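Local coordinates for m3DLH protein (Halieaceae bacterium, PDB 7JKA) that probably hydrolyses dienelactone-type ester substrates as an alpha/beta hydrolase, and may also cleave phosphotriesters, at residues Ala103-Ala108 and Leu141-Ala146. Numbering follows the deposited sequence.
Sequences AWRALA and LARSGA
Arg-105 and Ala-108, one turn apart on helix 101-116, meet the C-terminal end of helix 133-143 through Leu-141, Arg-143 and Ser-144, and the backbones come nearest at Arg-105 CA and Leu-141 CA, 5.8 Å apart. No hydrogen bond joins the two segments directly. At the apolar end, Ala-108 CB lies 4.1 Å from Leu-141 CB. Leu-141 has CG anti to its backbone nitrogen (chi1 180°), which brings Leu-141 CD1 to 3.9 Å from Ala-108 C.

Arg-105 spans the other half. Its chain runs extended from CG to NE and lays one face of the guanidinium over the last helical turn, with Arg-143 CB 3.7 Å from Arg-105 NH2 and the backbone nitrogen of Ser-144 under the same face. Nearer the root of the side chain, Arg-105 CD packs 4.2 Å from Ser-144 CB. The Arg-143 side chain crosses that of Arg-105, the guanidinium planes 39° apart. Although Arg-105 NH2 and Arg-143 NH1 are only 5.1 Å apart, Glu-140 takes a salt bridge from each, which should offset their like charges; Asp-165 also pairs with Arg-105, while Arg-143 NH2 reaches Glu-195 and the carbonyl of Leu-159. A leucine in place of Arg-105 would probably leave Asp-165 without this partner and Glu-140 with one arginine fewer, and uncover the backbone around Ser-144.

Ser-144 turns its hydroxyl back to donate to Leu-141 O (Ser-144 OG to Leu-141 O, 2.7 Å), and Gly-145, at positive phi, completes a Schellman motif. Helix 133-143 follows strand 126-131 through what is probably the nucleophile elbow, with Cys-132 at its centre. This contact therefore packs that helix's far end against the helix preceding the strand, a neighbouring-helix pairing that fits the alpha/beta-hydrolase fold.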
loop_
_atom_site.group_PDB
_atom_site.type_symbol
_atom_site.label_atom_id
_atom_site.label_comp_id
_atom_site.label_asym_id
_atom_site.label_seq_id
_atom_site.Cartn_x
_atom_site.Cartn_y
_atom_site.Cartn_z
ATOM N N ALA A 103 -14.548 6.065 -6.590
ATOM C CA ALA A 103 -14.781 5.787 -5.173
ATOM C C ALA A 103 -13.556 5.143 -4.540
ATOM O O ALA A 103 -13.211 5.426 -3.386
ATOM C CB ALA A 103 -16.002 4.881 -5.006
ATOM N N TRP A 104 -12.895 4.269 -5.296
ATOM C CA TRP A 104 -11.679 3.633 -4.827
ATOM C C TRP A 104 -10.607 4.673 -4.562
ATOM O O TRP A 104 -9.967 4.663 -3.510
ATOM C CB TRP A 104 -11.252 2.631 -5.892
ATOM C CG TRP A 104 -10.153 1.679 -5.558
ATOM C CD1 TRP A 104 -9.566 1.467 -4.364
ATOM C CD2 TRP A 104 -9.517 0.809 -6.495
ATOM N NE1 TRP A 104 -8.569 0.506 -4.492
ATOM C CE2 TRP A 104 -8.549 0.075 -5.794
ATOM C CE3 TRP A 104 -9.702 0.572 -7.859
ATOM C CZ2 TRP A 104 -7.724 -0.873 -6.425
ATOM C CZ3 TRP A 104 -8.905 -0.375 -8.484
ATOM C CH2 TRP A 104 -7.940 -1.087 -7.768
ATOM N N ARG A 105 -10.420 5.594 -5.506
ATOM C CA ARG A 105 -9.396 6.617 -5.321
ATOM C C ARG A 105 -9.777 7.578 -4.213
ATOM O O ARG A 105 -8.895 8.070 -3.510
ATOM C CB ARG A 105 -9.163 7.357 -6.633
ATOM C CG ARG A 105 -8.447 6.456 -7.633
ATOM C CD ARG A 105 -8.507 6.953 -9.054
ATOM N NE ARG A 105 -7.867 5.965 -9.931
ATOM C CZ ARG A 105 -7.310 6.233 -11.105
ATOM N NH1 ARG A 105 -7.272 7.481 -11.563
ATOM N NH2 ARG A 105 -6.747 5.240 -11.804
ATOM N N ALA A 106 -11.074 7.803 -4.000
ATOM C CA ALA A 106 -11.496 8.720 -2.948
ATOM C C ALA A 106 -11.180 8.179 -1.562
ATOM O O ALA A 106 -10.781 8.951 -0.679
ATOM C CB ALA A 106 -12.989 8.998 -3.076
ATOM N N LEU A 107 -11.388 6.879 -1.327
ATOM C CA LEU A 107 -11.036 6.339 -0.017
ATOM C C LEU A 107 -9.519 6.303 0.174
ATOM O O LEU A 107 -9.032 6.416 1.304
ATOM C CB LEU A 107 -11.675 4.956 0.194
ATOM C CG LEU A 107 -11.189 3.707 -0.540
ATOM C CD1 LEU A 107 -9.939 3.127 0.097
ATOM C CD2 LEU A 107 -12.362 2.682 -0.575
ATOM N N ALA A 108 -8.756 6.133 -0.917
ATOM C CA ALA A 108 -7.297 6.166 -0.797
ATOM C C ALA A 108 -6.805 7.588 -0.538
ATOM O O ALA A 108 -5.946 7.820 0.319
ATOM C CB ALA A 108 -6.663 5.610 -2.063
ATOM N N LEU A 141 -3.834 5.413 -6.058
ATOM C CA LEU A 141 -3.584 6.716 -5.453
ATOM C C LEU A 141 -2.508 7.462 -6.222
ATOM O O LEU A 141 -2.652 8.652 -6.509
ATOM C CB LEU A 141 -3.154 6.538 -3.998
ATOM C CG LEU A 141 -2.846 7.821 -3.201
ATOM C CD1 LEU A 141 -4.069 8.746 -3.141
ATOM C CD2 LEU A 141 -2.406 7.417 -1.784
ATOM N N ALA A 142 -1.444 6.764 -6.620
ATOM C CA ALA A 142 -0.434 7.420 -7.443
ATOM C C ALA A 142 -1.002 7.872 -8.776
ATOM O O ALA A 142 -0.718 8.986 -9.237
ATOM C CB ALA A 142 0.740 6.468 -7.658
ATOM N N ARG A 143 -1.810 7.014 -9.410
ATOM C CA ARG A 143 -2.382 7.345 -10.716
ATOM C C ARG A 143 -3.301 8.554 -10.635
ATOM O O ARG A 143 -3.443 9.301 -11.620
ATOM C CB ARG A 143 -3.155 6.138 -11.240
ATOM C CG ARG A 143 -2.261 5.039 -11.803
ATOM C CD ARG A 143 -3.079 3.784 -12.095
ATOM N NE ARG A 143 -2.329 2.817 -12.900
ATOM C CZ ARG A 143 -2.731 1.564 -13.099
ATOM N NH1 ARG A 143 -3.861 1.128 -12.558
ATOM N NH2 ARG A 143 -2.028 0.758 -13.875
ATOM N N SER A 144 -3.927 8.766 -9.478
ATOM C CA SER A 144 -4.822 9.916 -9.314
ATOM C C SER A 144 -4.071 11.236 -9.354
ATOM O O SER A 144 -4.703 12.301 -9.478
ATOM C CB SER A 144 -5.578 9.808 -7.989
ATOM O OG SER A 144 -4.765 10.254 -6.910
ATOM N N GLY A 145 -2.745 11.193 -9.247
ATOM C CA GLY A 145 -1.951 12.404 -9.261
ATOM C C GLY A 145 -1.670 12.971 -7.898
ATOM O O GLY A 145 -1.277 14.142 -7.792
ATOM N N ALA A 146 -1.861 12.179 -6.851
ATOM C CA ALA A 146 -1.587 12.627 -5.497
ATOM C C ALA A 146 -0.102 12.930 -5.310
ATOM O O ALA A 146 0.779 12.386 -5.998
ATOM C CB ALA A 146 -2.059 11.565 -4.501
#